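Local coordinates for ripening-associated protein (Musa acuminata, PDB 4PIT), which binds dimannose and probably other mannose-containing glycans through a jacalin-like lectin domain, at residues I31-V37 and V88-F94; A23-V29 and D41-Y46. The protein carries 1 engineered substitution. All coordinates share one frame; numbering follows the deposited sequence.

Contact 1. Residues I31-V37 and V88-F94. With MAN (alpha-D-mannopyranose), chain G; MAN (alpha-D-mannopyranose), chain C.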
loop_
_atom_site.group_PDB
_atom_site.type_symbol
_atom_site.label_atom_id
_atom_site.label_comp_id
_atom_site.label_asym_id
_atom_site.label_seq_id
_atom_site.Cartn_x
_atom_site.Cartn_y
_atom_site.Cartn_z
ATOM N N ILE B 31 -1.711 12.459 15.954
ATOM C CA ILE B 31 -1.584 11.050 16.310
ATOM C C ILE B 31 -1.327 10.951 17.808
ATOM O O ILE B 31 -0.356 11.537 18.291
ATOM C CB ILE B 31 -0.436 10.395 15.496
ATOM C CG1 ILE B 31 -0.737 10.456 13.956
ATOM C CG2 ILE B 31 -0.186 8.927 15.968
ATOM C CD1 ILE B 31 0.499 10.159 13.000
ATOM N N PHE B 32 -2.158 10.171 18.540
ATOM C CA PHE B 32 -1.991 9.965 19.993
ATOM C C PHE B 32 -1.335 8.648 20.187
ATOM O O PHE B 32 -1.826 7.634 19.668
ATOM C CB PHE B 32 -3.329 9.990 20.731
ATOM C CG PHE B 32 -4.017 11.330 20.648
ATOM C CD1 PHE B 32 -4.803 11.654 19.546
ATOM C CD2 PHE B 32 -3.949 12.225 21.712
ATOM C CE1 PHE B 32 -5.500 12.872 19.499
ATOM C CE2 PHE B 32 -4.650 13.443 21.672
ATOM C CZ PHE B 32 -5.390 13.766 20.547
ATOM N N SER B 33 -0.201 8.632 20.876
ATOM C CA SER B 33 0.497 7.371 21.033
ATOM C C SER B 33 1.215 7.266 22.349
ATOM O O SER B 33 1.590 8.280 22.957
ATOM C CB SER B 33 1.521 7.188 19.910
ATOM O OG SER B 33 2.559 8.159 19.958
ATOM N N GLY B 34 1.515 6.037 22.710
ATOM C CA GLY B 34 2.331 5.744 23.892
ATOM C C GLY B 34 3.107 4.496 23.547
ATOM O O GLY B 34 3.935 4.514 22.628
ATOM N N ASP B 35 2.756 3.369 24.198
ATOM C CA ASP B 35 3.322 2.075 23.794
ATOM C C ASP B 35 2.870 1.776 22.352
ATOM O O ASP B 35 3.625 1.221 21.549
ATOM C CB ASP B 35 2.799 0.967 24.697
ATOM C CG ASP B 35 3.351 0.884 26.104
ATOM O OD1 ASP B 35 4.283 1.646 26.420
ATOM O OD2 ASP B 35 2.825 0.080 26.883
ATOM N N VAL B 36 1.603 2.129 22.049
ATOM C CA VAL B 36 1.023 1.893 20.720
ATOM C C VAL B 36 0.354 3.160 20.219
ATOM O O VAL B 36 0.422 4.201 20.883
ATOM C CB VAL B 36 0.017 0.702 20.734
ATOM C CG1 VAL B 36 0.709 -0.602 21.133
ATOM C CG2 VAL B 36 -1.198 0.973 21.623
ATOM N N VAL B 37 -0.330 3.071 19.073
ATOM C CA VAL B 37 -1.093 4.217 18.574
ATOM C C VAL B 37 -2.471 4.113 19.193
ATOM O O VAL B 37 -3.222 3.169 18.914
ATOM C CB VAL B 37 -1.129 4.232 17.029
ATOM C CG1 VAL B 37 -1.945 5.431 16.533
ATOM C CG2 VAL B 37 0.289 4.299 16.453
ATOM N N VAL B 88 -3.287 -4.223 16.785
ATOM C CA VAL B 88 -3.472 -2.780 16.582
ATOM C C VAL B 88 -2.263 -2.153 15.909
ATOM O O VAL B 88 -1.267 -2.831 15.629
ATOM C CB VAL B 88 -3.712 -2.092 17.970
ATOM C CG1 VAL B 88 -4.955 -2.649 18.684
ATOM C CG2 VAL B 88 -2.463 -2.191 18.866
ATOM N N LEU B 89 -2.342 -0.847 15.637
ATOM C CA LEU B 89 -1.179 -0.153 15.113
ATOM C C LEU B 89 -0.237 0.093 16.271
ATOM O O LEU B 89 -0.580 0.818 17.218
ATOM C CB LEU B 89 -1.596 1.169 14.446
ATOM C CG LEU B 89 -2.349 1.001 13.132
ATOM C CD1 LEU B 89 -3.129 2.233 12.855
ATOM C CD2 LEU B 89 -1.371 0.664 11.973
ATOM N N GLY B 90 0.930 -0.547 16.234
ATOM C CA GLY B 90 1.958 -0.317 17.247
ATOM C C GLY B 90 2.776 0.941 16.997
ATOM O O GLY B 90 3.284 1.570 17.935
ATOM N N LYS B 91 2.927 1.295 15.703
ATOM C CA LYS B 91 3.656 2.471 15.229
ATOM C C LYS B 91 2.963 3.002 13.999
ATOM O O LYS B 91 2.491 2.197 13.192
ATOM C CB LYS B 91 5.113 2.132 14.879
ATOM C CG LYS B 91 5.929 1.573 16.015
ATOM C CD LYS B 91 7.389 1.504 15.658
ATOM C CE LYS B 91 8.141 0.945 16.828
ATOM N NZ LYS B 91 9.598 0.794 16.510
ATOM N N LEU B 92 2.976 4.322 13.823
ATOM C CA LEU B 92 2.382 4.948 12.637
ATOM C C LEU B 92 3.117 6.234 12.310
ATOM O O LEU B 92 3.289 7.106 13.158
ATOM C CB LEU B 92 0.889 5.228 12.877
ATOM C CG LEU B 92 0.113 5.923 11.730
ATOM C CD1 LEU B 92 0.007 5.001 10.521
ATOM C CD2 LEU B 92 -1.291 6.272 12.181
ATOM N N GLY B 93 3.472 6.365 11.052
ATOM C CA GLY B 93 4.082 7.596 10.583
ATOM C C GLY B 93 3.585 7.974 9.209
ATOM O O GLY B 93 2.891 7.193 8.545
ATOM N N PHE B 94 3.955 9.197 8.782
ATOM C CA PHE B 94 3.562 9.712 7.467
ATOM C C PHE B 94 4.677 10.497 6.854
ATOM O O PHE B 94 5.478 11.105 7.580
ATOM C CB PHE B 94 2.360 10.673 7.601
ATOM C CG PHE B 94 1.058 10.006 7.961
ATOM C CD1 PHE B 94 0.697 9.822 9.293
ATOM C CD2 PHE B 94 0.195 9.553 6.969
ATOM C CE1 PHE B 94 -0.518 9.200 9.627
ATOM C CE2 PHE B 94 -1.022 8.923 7.308
ATOM C CZ PHE B 94 -1.365 8.754 8.635
HETATM C C1 MAN G . 1.286 4.019 27.736
HETATM C C2 MAN G . 0.730 5.421 27.956
HETATM C C3 MAN G . -0.786 5.446 27.747
HETATM C C4 MAN G . -1.185 4.823 26.410
HETATM C C5 MAN G . -0.583 3.425 26.265
HETATM C C6 MAN G . -0.814 2.815 24.893
HETATM O O2 MAN G . 1.391 6.308 27.066
HETATM O O3 MAN G . -1.291 6.774 27.819
HETATM O O4 MAN G . -2.599 4.730 26.374
HETATM O O5 MAN G . 0.841 3.489 26.467
HETATM O O6 MAN G . -0.231 3.603 23.847
HETATM C C1 MAN C . 0.613 0.886 29.232
HETATM C C2 MAN C . 1.632 2.016 29.049
HETATM C C3 MAN C . 2.546 2.126 30.269
HETATM C C4 MAN C . 1.730 2.237 31.553
HETATM C C5 MAN C . 0.770 1.052 31.627
HETATM C C6 MAN C . -0.123 1.045 32.845
HETATM O O1 MAN C . 1.256 -0.354 29.143
HETATM O O2 MAN C . 0.907 3.223 28.852
HETATM O O3 MAN C . 3.434 3.232 30.141
HETATM O O4 MAN C . 2.592 2.259 32.687
HETATM O O5 MAN C . -0.086 1.048 30.471
HETATM O O6 MAN C . -0.638 -0.259 33.074
#
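In the second mannose site of this jacalin-like lectin, the sugar-binding loop that follows strand 25-33 is fastened to strand 86-96 of another sheet where Val-37 N donates to Leu-89 O, 2.9 Å away at an N-H...O angle of 165°. Leu-89 O also touches CB of Val-36 and of Val-37, so the bond lies among aliphatic groups. Just beyond, at Gly-90, the chain turns a corner in a classic beta bulge, Gly-90 and Lys-91 both facing Glu-79. Past this corner Val-37 CG2 meets Leu-92 CB at 3.7 Å, the two side chains crossing at about a right angle; a chi1 of 179° sets CG2, the touching methyl, opposite the carbonyl carbon and beside the backbone N. Further along, Ile-31 CD1 rests in plane at the edge of the Phe-94 ring, 3.7 Å from CE1, with Ile-65 against both residues. On the sugar side, Val-36 CG1 touches Val-88 CG2 at 4.2 Å, and Val-88 belongs to the neighbouring mannose pocket. The loop itself grips the mannose of chain G with backbone amides: Asp-35 N points almost dead straight at O5 (3.0 Å, 179°), and Val-36 N donates to O6. Gly-34, lacking a side chain, lets O2 of this sugar come close above its CA. Val-36 CG2 packs 3.8 Å from C6. The Asp-35 carboxylate meets the other mannose, OD2 accepting from O1 of the chain C mannose at 2.8 Å while Tyr-83 OH bonds the same oxygen. Amides of Asp-35 and Val-36 on the ring and hydroxymethyl oxygens, with Asp-38 OD2 also bonded to mannose, are the signature of the GXXXD motif, Gly-34 to Asp-38, of jacalin-related lectins.

Contact 2. Residues A23-V29 and D41-Y46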
loop_
_atom_site.group_PDB
_atom_site.type_symbol
_atom_site.label_atom_id
_atom_site.label_comp_id
_atom_site.label_asym_id
_atom_site.label_seq_id
_atom_site.Cartn_x
_atom_site.Cartn_y
_atom_site.Cartn_z
ATOM N N ALA B 23 -13.989 13.267 0.319
ATOM C CA ALA B 23 -14.408 14.583 -0.148
ATOM C C ALA B 23 -13.792 15.782 0.550
ATOM O O ALA B 23 -13.951 16.909 0.048
ATOM C CB ALA B 23 -15.917 14.685 -0.036
ATOM N N TYR B 24 -13.134 15.584 1.698
ATOM C CA TYR B 24 -12.696 16.716 2.515
ATOM C C TYR B 24 -11.256 17.077 2.306
ATOM O O TYR B 24 -10.479 16.257 1.791
ATOM C CB TYR B 24 -12.893 16.341 3.991
ATOM C CG TYR B 24 -14.272 15.822 4.337
ATOM C CD1 TYR B 24 -15.421 16.477 3.891
ATOM C CD2 TYR B 24 -14.432 14.727 5.170
ATOM C CE1 TYR B 24 -16.694 15.994 4.203
ATOM C CE2 TYR B 24 -15.699 14.267 5.526
ATOM C CZ TYR B 24 -16.824 14.893 5.029
ATOM O OH TYR B 24 -18.065 14.392 5.362
ATOM N N ARG B 25 -10.898 18.317 2.704
ATOM C CA ARG B 25 -9.511 18.747 2.616
ATOM C C ARG B 25 -8.855 18.535 3.983
ATOM O O ARG B 25 -9.150 19.266 4.930
ATOM C CB ARG B 25 -9.397 20.205 2.192
ATOM C CG ARG B 25 -7.930 20.606 2.102
ATOM C CD ARG B 25 -7.765 22.069 1.801
ATOM N NE ARG B 25 -6.351 22.412 1.719
ATOM C CZ ARG B 25 -5.899 23.598 1.323
ATOM N NH1 ARG B 25 -6.752 24.561 0.982
ATOM N NH2 ARG B 25 -4.596 23.836 1.274
ATOM N N ILE B 26 -7.949 17.569 4.076
ATOM C CA ILE B 26 -7.242 17.323 5.340
ATOM C C ILE B 26 -6.334 18.502 5.601
ATOM O O ILE B 26 -5.526 18.843 4.712
ATOM C CB ILE B 26 -6.429 16.017 5.297
ATOM C CG1 ILE B 26 -7.326 14.787 5.143
ATOM C CG2 ILE B 26 -5.524 15.870 6.525
ATOM C CD1 ILE B 26 -6.511 13.604 4.491
ATOM N N ILE B 27 -6.412 19.093 6.816
ATOM C CA ILE B 27 -5.479 20.187 7.137
ATOM C C ILE B 27 -4.497 19.767 8.234
ATOM O O ILE B 27 -3.392 20.305 8.265
ATOM C CB ILE B 27 -6.188 21.508 7.441
ATOM C CG1 ILE B 27 -7.092 21.433 8.659
ATOM C CG2 ILE B 27 -6.948 22.010 6.181
ATOM C CD1 ILE B 27 -7.500 22.897 9.225
ATOM N N SER B 28 -4.865 18.821 9.125
ATOM C CA SER B 28 -3.918 18.337 10.118
ATOM C C SER B 28 -4.349 16.975 10.630
ATOM O O SER B 28 -5.526 16.589 10.534
ATOM C CB SER B 28 -3.721 19.312 11.271
ATOM O OG SER B 28 -4.904 19.474 12.025
ATOM N N VAL B 29 -3.352 16.217 11.099
ATOM C CA VAL B 29 -3.548 14.913 11.689
ATOM C C VAL B 29 -2.842 14.938 13.035
ATOM O O VAL B 29 -1.662 15.255 13.078
ATOM C CB VAL B 29 -3.013 13.787 10.758
ATOM C CG1 VAL B 29 -3.064 12.419 11.441
ATOM C CG2 VAL B 29 -3.798 13.742 9.431
ATOM N N ASP B 41 -6.796 12.260 15.625
ATOM C CA ASP B 41 -7.743 13.323 15.334
ATOM C C ASP B 41 -7.467 13.707 13.902
ATOM O O ASP B 41 -6.304 13.950 13.570
ATOM C CB ASP B 41 -7.588 14.563 16.210
ATOM C CG ASP B 41 -8.122 14.497 17.606
ATOM O OD1 ASP B 41 -8.870 13.542 17.914
ATOM O OD2 ASP B 41 -7.838 15.420 18.383
ATOM N N VAL B 42 -8.479 13.776 13.057
ATOM C CA VAL B 42 -8.279 14.274 11.709
ATOM C C VAL B 42 -9.048 15.552 11.623
ATOM O O VAL B 42 -10.254 15.565 11.932
ATOM C CB VAL B 42 -8.702 13.289 10.587
ATOM C CG1 VAL B 42 -8.461 13.870 9.195
ATOM C CG2 VAL B 42 -8.020 11.909 10.749
ATOM N N THR B 43 -8.360 16.649 11.252
ATOM C CA THR B 43 -9.017 17.956 11.108
ATOM C C THR B 43 -9.046 18.290 9.644
ATOM O O THR B 43 -8.022 18.177 8.958
ATOM C CB THR B 43 -8.306 19.037 11.956
ATOM O OG1 THR B 43 -8.324 18.647 13.341
ATOM C CG2 THR B 43 -8.993 20.421 11.847
ATOM N N PHE B 44 -10.223 18.696 9.160
ATOM C CA PHE B 44 -10.380 18.972 7.750
ATOM C C PHE B 44 -11.296 20.154 7.528
ATOM O O PHE B 44 -12.017 20.566 8.449
ATOM C CB PHE B 44 -10.953 17.724 7.049
ATOM C CG PHE B 44 -12.293 17.273 7.587
ATOM C CD1 PHE B 44 -13.477 17.840 7.114
ATOM C CD2 PHE B 44 -12.368 16.284 8.562
ATOM C CE1 PHE B 44 -14.721 17.445 7.636
ATOM C CE2 PHE B 44 -13.615 15.877 9.060
ATOM C CZ PHE B 44 -14.769 16.445 8.576
ATOM N N THR B 45 -11.254 20.712 6.319
ATOM C CA THR B 45 -12.152 21.789 5.928
ATOM C C THR B 45 -13.018 21.306 4.786
ATOM O O THR B 45 -12.625 20.447 3.976
ATOM C CB THR B 45 -11.392 23.078 5.557
ATOM O OG1 THR B 45 -10.570 22.800 4.431
ATOM C CG2 THR B 45 -10.544 23.639 6.713
ATOM N N TYR B 46 -14.211 21.876 4.705
ATOM C CA TYR B 46 -15.176 21.522 3.667
ATOM C C TYR B 46 -16.139 22.662 3.592
ATOM O O TYR B 46 -16.718 23.011 4.616
ATOM C CB TYR B 46 -15.880 20.199 4.023
ATOM C CG TYR B 46 -16.738 19.598 2.930
ATOM C CD1 TYR B 46 -16.207 19.324 1.669
ATOM C CD2 TYR B 46 -18.037 19.173 3.196
ATOM C CE1 TYR B 46 -16.977 18.706 0.679
ATOM C CE2 TYR B 46 -18.811 18.552 2.216
ATOM C CZ TYR B 46 -18.272 18.312 0.963
ATOM O OH TYR B 46 -19.054 17.709 0.004
HETATM O O HOH W 1 -6.296 17.203 14.191
#
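Thr-43 O is gripped by two successive amides, Ile-27 N at 2.8 Å and Ser-28 N at 3.2 Å. This is a classic beta bulge in the antiparallel hairpin of strands 25-33 and 37-46, and it shifts the register by one residue. Before it, Arg-25 and Thr-45 exchange both backbone bonds; after it, Thr-43 N returns a bond to Ser-28 O. The Ile-27 side chain lies over the bulge: CG1, held between its own N and carbonyl carbon (chi1 62°), sits 3.4 Å from Thr-43 O, while CD1 touches the methyls of Thr-43 and Thr-45. A water bonds Thr-43 OG1, whose other partner is Thr-52 OG1, and reaches Ser-28 OG and Asp-41 O only weakly. At the other end of the hairpin, the Tyr-24 and Phe-44 rings form an offset stack, centroids 4.2 Å apart and planes at 8°, with Tyr-24 CB 3.5 Å from Phe-44 CD1. Tyr-24 then turns its CD1-CE1 edge onto the face of Tyr-46, a T-shaped pair with centroids 4.9 Å apart and planes at 74°. Met-20 touches Phe-44, and Ile-26, Val-29 and Val-42 meet Phe-124 of another sheet. The doubled amide grip satisfies the extra N-H that the bulge creates, while Tyr-24, paired with both Phe-44 and Tyr-46, ties the hairpin's open end together, probably through dispersion and ring-edge electrostatics.

How the contacts relate
Segments 23-29, 31-37, 41-46 and 88-94 follow one another along the chain, so the two contacts interleave. Their centres are 19 Å apart, on opposite sides of the chain's centre, yet both use strand 25-33. Contact 2 pairs this strand with 37-46 inside one four-stranded sheet; contact 1 carries the hairpin's turn across to strand 86-96 of a second sheet. They touch where Phe-32 CE1 packs 3.6 Å from Asp-41 CG. In the beta-prism of three antiparallel sheets, the hairpin is paired at its open end in contact 2, while contact 1 sets its sugar-binding turn against a strand that contributes Val-88 to a second mannose pocket.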